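Local coordinates for protein UDP-glucose:anthocyanidin 3-O-glucosyltransferase (PDB 4REL) that is a plant UDP-dependent glycosyltransferase of the GT-B fold, built from two Rossmann-like domains that face each other across a cleft, at residues 139-144 with 365-370; 168-173 with 220-225. All blocks are in the same frame, centred on the assembly; numbering follows the deposited sequence. Where two conformers were deposited one is given.

Contact 1 (139-144 with 365-370). With KMP (3,5,7-trihydroxy-2-(4-hydroxyphenyl)-4H-chromen-4-one), chain B.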
loop_
_atom_site.group_PDB
_atom_site.type_symbol
_atom_site.label_atom_id
_atom_site.label_comp_id
_atom_site.label_asym_id
_atom_site.label_seq_id
_atom_site.Cartn_x
_atom_site.Cartn_y
_atom_site.Cartn_z
ATOM N N SER A 139 5.886 5.336 -1.458
ATOM C CA SER A 139 6.305 6.697 -1.129
ATOM C C SER A 139 6.918 7.408 -2.337
ATOM O O SER A 139 6.520 8.520 -2.683
ATOM C CB SER A 139 7.312 6.669 0.027
ATOM O OG SER A 139 8.425 5.851 -0.303
ATOM N N CYS A 140 7.855 6.739 -3.003
ATOM C CA CYS A 140 8.571 7.331 -4.135
ATOM C C CYS A 140 7.692 7.754 -5.317
ATOM O O CYS A 140 8.068 8.643 -6.082
ATOM C CB CYS A 140 9.707 6.405 -4.607
ATOM S SG CYS A 140 11.014 6.227 -3.370
ATOM N N SER A 141 6.518 7.150 -5.461
ATOM C CA SER A 141 5.691 7.463 -6.621
ATOM C C SER A 141 5.127 8.881 -6.556
ATOM O O SER A 141 4.654 9.395 -7.555
ATOM C CB SER A 141 4.581 6.423 -6.814
ATOM O OG SER A 141 3.602 6.552 -5.813
ATOM N N LEU A 142 5.197 9.525 -5.388
ATOM C CA LEU A 142 4.756 10.925 -5.268
ATOM C C LEU A 142 5.401 11.830 -6.316
ATOM O O LEU A 142 4.761 12.746 -6.840
ATOM C CB LEU A 142 5.076 11.483 -3.874
ATOM C CG LEU A 142 4.087 11.151 -2.766
ATOM C CD1 LEU A 142 4.683 11.548 -1.427
ATOM C CD2 LEU A 142 2.784 11.886 -3.031
ATOM N N SER A 143 6.666 11.564 -6.623
ATOM C CA SER A 143 7.415 12.413 -7.545
ATOM C C SER A 143 6.857 12.409 -8.957
ATOM O O SER A 143 6.923 13.418 -9.659
ATOM C CB SER A 143 8.889 12.018 -7.555
ATOM O OG SER A 143 9.519 12.526 -6.405
ATOM N N LEU A 144 6.303 11.272 -9.363
ATOM C CA LEU A 144 5.779 11.113 -10.714
ATOM C C LEU A 144 4.753 12.181 -11.075
ATOM O O LEU A 144 4.754 12.706 -12.190
ATOM C CB LEU A 144 5.137 9.733 -10.874
ATOM C CG LEU A 144 6.003 8.532 -10.514
ATOM C CD1 LEU A 144 5.179 7.254 -10.607
ATOM C CD2 LEU A 144 7.197 8.468 -11.442
ATOM N N PHE A 365 0.501 -3.995 -11.462
ATOM C CA PHE A 365 -0.526 -2.968 -11.530
ATOM C C PHE A 365 -0.090 -1.695 -10.796
ATOM O O PHE A 365 0.669 -1.766 -9.840
ATOM C CB PHE A 365 -1.789 -3.558 -10.886
ATOM C CG PHE A 365 -2.928 -2.607 -10.778
ATOM C CD1 PHE A 365 -3.835 -2.471 -11.819
ATOM C CD2 PHE A 365 -3.116 -1.867 -9.626
ATOM C CE1 PHE A 365 -4.902 -1.595 -11.719
ATOM C CE2 PHE A 365 -4.171 -0.984 -9.522
ATOM C CZ PHE A 365 -5.069 -0.848 -10.567
ATOM N N GLY A 366 -0.573 -0.536 -11.239
ATOM C CA GLY A 366 -0.374 0.699 -10.493
ATOM C C GLY A 366 1.075 1.089 -10.278
ATOM O O GLY A 366 1.866 1.095 -11.227
ATOM N N ASP A 367 1.429 1.417 -9.035
ATOM C CA ASP A 367 2.807 1.792 -8.719
ATOM C C ASP A 367 3.661 0.632 -8.211
ATOM O O ASP A 367 4.723 0.848 -7.629
ATOM C CB ASP A 367 2.870 2.985 -7.739
ATOM C CG ASP A 367 2.277 2.672 -6.363
ATOM O OD1 ASP A 367 1.824 1.536 -6.119
ATOM O OD2 ASP A 367 2.293 3.577 -5.500
ATOM N N GLN A 368 3.201 -0.595 -8.422
ATOM C CA GLN A 368 3.974 -1.773 -8.031
ATOM C C GLN A 368 5.317 -1.809 -8.745
ATOM O O GLN A 368 6.312 -2.289 -8.196
ATOM C CB GLN A 368 3.171 -3.044 -8.316
ATOM C CG GLN A 368 1.965 -3.169 -7.392
ATOM C CD GLN A 368 0.957 -4.209 -7.830
ATOM O OE1 GLN A 368 1.176 -4.965 -8.786
ATOM N NE2 GLN A 368 -0.171 -4.249 -7.128
ATOM N N GLY A 369 5.344 -1.295 -9.969
ATOM C CA GLY A 369 6.576 -1.241 -10.736
ATOM C C GLY A 369 7.609 -0.320 -10.123
ATOM O O GLY A 369 8.819 -0.597 -10.165
ATOM N N ILE A 370 7.136 0.776 -9.529
ATOM C CA ILE A 370 8.024 1.691 -8.835
ATOM C C ILE A 370 8.615 0.993 -7.616
ATOM O O ILE A 370 9.820 1.074 -7.365
ATOM C CB ILE A 370 7.293 2.978 -8.382
ATOM C CG1 ILE A 370 6.614 3.673 -9.571
ATOM C CG2 ILE A 370 8.266 3.904 -7.675
ATOM C CD1 ILE A 370 7.569 4.087 -10.698
HETATM C C1 KMP B . -0.944 4.229 -9.401
HETATM C C2 KMP B . -1.042 3.937 -8.051
HETATM C C3 KMP B . -2.200 3.150 -7.575
HETATM C C4 KMP B . -3.213 2.695 -8.548
HETATM C C5 KMP B . -3.030 3.042 -9.881
HETATM C C6 KMP B . -1.922 3.789 -10.291
HETATM C C9 KMP B . -2.355 2.805 -6.143
HETATM C C10 KMP B . -3.546 2.016 -5.753
HETATM C C11 KMP B . -4.519 1.607 -6.818
HETATM C C14 KMP B . -5.746 0.807 -6.514
HETATM C C15 KMP B . -6.208 0.619 -5.213
HETATM C C16 KMP B . -7.348 -0.132 -4.971
HETATM C C17 KMP B . -8.035 -0.707 -6.028
HETATM C C18 KMP B . -7.585 -0.524 -7.328
HETATM C C19 KMP B . -6.445 0.233 -7.568
HETATM O O12 KMP B . -4.300 1.960 -8.136
HETATM O O13 KMP B . -1.504 3.176 -5.301
HETATM O O24 KMP B . -9.153 -1.447 -5.783
HETATM O O27 KMP B . -3.696 1.684 -4.440
HETATM O O29 KMP B . -1.795 4.100 -11.611
HETATM O O30 KMP B . -0.099 4.358 -7.164
#
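Ser141 meets Asp367, a residue of the KMP pocket: its OG comes to 3.3 Å from Asp367 OD2, and its CB lies 4.0 Å from Asp367 CB. The same carboxylate also lies beside KMP, whose O30 is 3.0 Å from Asp367 OD2. With chi1 at 64°, Asp367 CG sits between its own backbone N and carbonyl carbon, which brings CG equally close to that O30. Phe365 offers a ring edge to KMP, CE2 lying 3.2 Å from KMP C19, and Gly366 CA comes to 3.5 Å from KMP C6.

Away from the ligand the contact turns apolar. Leu144 and Ile370 reach tip to tip, CD1 to CD1 at 4.0 Å, while Ile370 CG2 approaches Cys140 CB at 4.2 Å.

The second shell is largely backbone. Val138 takes a hydrogen bond from Ser141 OG and gives one to Asp367 OD2, so one residue positions both polar side chains. A type II' turn from Phe365 to Gln368 carries the pocket residues, and Gln368 OE1 accepts from Phe365 N above the plane of its amide.

Segment 139-144, with helical backbone angles, lies in the connection between strand 131-135 and helix 148-157, with Leu142 packed on Trp135, Val211 and Met226; across from it is segment 365-370, whose last three residues open helix 368-378.

Contact 2 (168-173 with 220-225); sequences PGLSKL and PLFVKY
Pro168 sets CD over one face of the Tyr225 ring. CD stands 4.1 Å from the centroid of the Tyr225 ring and 21° off the ring normal, a CH-pi contact displaced toward the rim, and CG comes closer still to an individual ring atom, 3.6 Å from Tyr225 CD1. The two side chains cross obliquely. Tyr225 reaches the proline because its CG is anti to the backbone N (chi1 178°); farther out, its OH is hydrogen-bonded to Asn147 ND2, which ties down the far end of the ring.

One residue on, the backbones themselves approach, Gly169 CA lying 4.6 Å from Leu221 CA. Gly169 has no side chain to hold them apart, and its CA packs 3.7 Å from Leu221 CB. Its phi is positive (82°), which by itself favours glycine, and a CB here would fall against Phe222 N. Just before it, the carbonyl of Pro168 faces the helix, its O lying 3.5 Å from Phe222 CA in a CA-H...O contact.

Leu170 finishes the interface on the buried side, setting CD1 3.7 Å from Phe222 CD1, oblique to the ring. Beyond Leu170 the loop leaves the helix through a type I turn, Leu173 N bonding back to Leu170 O. Leu221, by contrast, lies on the exposed side, so the contact runs from solvent into the interior, and every touch across it is van der Waals or CH-mediated.

Helix 220-229 connects strands 208-211 and 233-235, neighbours in the parallel seven-stranded sheet. The arrangement is thus a loop packed on the N-terminal turns of a helix in a beta-alpha-beta crossover, the repeating unit of the Rossmann-like sheet domains of GT-B glycosyltransferases.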
loop_
_atom_site.group_PDB
_atom_site.type_symbol
_atom_site.label_atom_id
_atom_site.label_comp_id
_atom_site.label_asym_id
_atom_site.label_seq_id
_atom_site.Cartn_x
_atom_site.Cartn_y
_atom_site.Cartn_z
ATOM N N PRO A 168 14.779 13.986 -8.984
ATOM C CA PRO A 168 15.852 13.965 -7.983
ATOM C C PRO A 168 15.736 12.781 -7.020
ATOM O O PRO A 168 14.660 12.505 -6.475
ATOM C CB PRO A 168 15.666 15.302 -7.250
ATOM C CG PRO A 168 15.072 16.197 -8.300
ATOM C CD PRO A 168 14.104 15.294 -9.042
ATOM N N GLY A 169 16.845 12.066 -6.852
ATOM C CA GLY A 169 16.913 10.934 -5.945
ATOM C C GLY A 169 16.380 9.637 -6.533
ATOM O O GLY A 169 16.519 8.567 -5.931
ATOM N N LEU A 170 15.753 9.730 -7.701
ATOM C CA LEU A 170 15.057 8.583 -8.276
ATOM C C LEU A 170 15.546 8.253 -9.680
ATOM O O LEU A 170 14.781 7.772 -10.518
ATOM C CB LEU A 170 13.538 8.816 -8.277
ATOM C CG LEU A 170 12.902 8.950 -6.886
ATOM C CD1 LEU A 170 11.420 9.277 -7.016
ATOM C CD2 LEU A 170 13.116 7.682 -6.072
ATOM N N SER A 171 16.829 8.495 -9.925
ATOM C CA SER A 171 17.427 8.228 -11.235
ATOM C C SER A 171 17.475 6.734 -11.581
ATOM O O SER A 171 17.677 6.372 -12.738
ATOM C CB SER A 171 18.831 8.844 -11.331
ATOM O OG SER A 171 19.744 8.208 -10.450
ATOM N N LYS A 172 17.284 5.860 -10.594
ATOM C CA LYS A 172 17.212 4.431 -10.894
ATOM C C LYS A 172 15.882 4.019 -11.530
ATOM O O LYS A 172 15.801 2.956 -12.140
ATOM C CB LYS A 172 17.487 3.583 -9.648
ATOM C CG LYS A 172 18.946 3.562 -9.206
ATOM C CD LYS A 172 19.833 2.911 -10.265
ATOM C CE LYS A 172 21.306 2.947 -9.860
ATOM N NZ LYS A 172 22.197 2.306 -10.889
ATOM N N LEU A 173 14.842 4.841 -11.382
ATOM C CA LEU A 173 13.549 4.529 -11.992
ATOM C C LEU A 173 13.675 4.575 -13.511
ATOM O O LEU A 173 14.419 5.401 -14.058
ATOM C CB LEU A 173 12.447 5.508 -11.536
ATOM C CG LEU A 173 12.085 5.528 -10.053
ATOM C CD1 LEU A 173 10.895 6.425 -9.829
ATOM C CD2 LEU A 173 11.748 4.113 -9.608
ATOM N N PRO A 220 17.177 10.542 0.304
ATOM C CA PRO A 220 17.138 11.884 0.899
ATOM C C PRO A 220 16.854 12.996 -0.120
ATOM O O PRO A 220 16.168 13.964 0.220
ATOM C CB PRO A 220 18.539 12.040 1.499
ATOM C CG PRO A 220 18.981 10.642 1.781
ATOM C CD PRO A 220 18.380 9.788 0.699
ATOM N N LEU A 221 17.362 12.866 -1.345
ATOM C CA LEU A 221 17.069 13.857 -2.388
ATOM C C LEU A 221 15.609 13.849 -2.818
ATOM O O LEU A 221 15.040 14.898 -3.115
ATOM C CB LEU A 221 17.963 13.654 -3.615
ATOM C CG LEU A 221 19.183 14.564 -3.697
ATOM C CD1 LEU A 221 20.091 14.362 -2.495
ATOM C CD2 LEU A 221 19.935 14.322 -4.999
ATOM N N PHE A 222 15.006 12.662 -2.880
ATOM C CA PHE A 222 13.578 12.580 -3.140
ATOM C C PHE A 222 12.810 13.302 -2.035
ATOM O O PHE A 222 11.853 14.034 -2.310
ATOM C CB PHE A 222 13.105 11.121 -3.264
ATOM C CG PHE A 222 11.645 10.942 -2.982
ATOM C CD1 PHE A 222 10.695 11.224 -3.951
ATOM C CD2 PHE A 222 11.215 10.496 -1.736
ATOM C CE1 PHE A 222 9.326 11.068 -3.671
ATOM C CE2 PHE A 222 9.867 10.341 -1.461
ATOM C CZ PHE A 222 8.925 10.629 -2.429
ATOM N N VAL A 223 13.225 13.099 -0.785
ATOM C CA VAL A 223 12.521 13.706 0.333
ATOM C C VAL A 223 12.641 15.216 0.229
ATOM O O VAL A 223 11.645 15.923 0.372
ATOM C CB VAL A 223 13.051 13.207 1.690
ATOM C CG1 VAL A 223 12.385 13.958 2.837
ATOM C CG2 VAL A 223 12.824 11.698 1.825
ATOM N N LYS A 224 13.850 15.705 -0.055
ATOM C CA LYS A 224 14.058 17.145 -0.233
ATOM C C LYS A 224 13.237 17.689 -1.390
ATOM O O LYS A 224 12.630 18.746 -1.276
ATOM C CB LYS A 224 15.537 17.481 -0.442
ATOM C CG LYS A 224 16.359 17.404 0.823
ATOM C CD LYS A 224 17.756 17.959 0.588
ATOM C CE LYS A 224 18.541 18.018 1.889
ATOM N NZ LYS A 224 19.869 18.666 1.704
ATOM N N TYR A 225 13.216 16.962 -2.501
ATOM C CA TYR A 225 12.401 17.370 -3.640
ATOM C C TYR A 225 10.924 17.515 -3.257
ATOM O O TYR A 225 10.282 18.512 -3.595
ATOM C CB TYR A 225 12.569 16.387 -4.807
ATOM C CG TYR A 225 11.714 16.706 -6.015
ATOM C CD1 TYR A 225 12.083 17.706 -6.905
ATOM C CD2 TYR A 225 10.548 15.994 -6.273
ATOM C CE1 TYR A 225 11.309 17.990 -8.020
ATOM C CE2 TYR A 225 9.765 16.272 -7.386
ATOM C CZ TYR A 225 10.153 17.271 -8.250
ATOM O OH TYR A 225 9.395 17.553 -9.353
#

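In the fold
Contacts 1 and 2 have centres 13 Å apart and share a packed boundary. Segment 139-144 of contact 1 is what touches contact 2: Ser139 O is 3.2 Å from Phe222 CZ, and Cys140 O is 3.5 Å from Leu170 CD1, so the loop that meets 365-370 also touches both segments of contact 2. Leu173 also touches Ile370, linking loop 168-173 to helix 368-378. Only contact 1 reaches KMP, through Phe365, Gly366 and Asp367, while His17 and Asp181 hydrogen-bond the same ligand. Contact 2 stands a layer back, the side chain of Phe222 being about 12 Å from KMP at the nearest atoms.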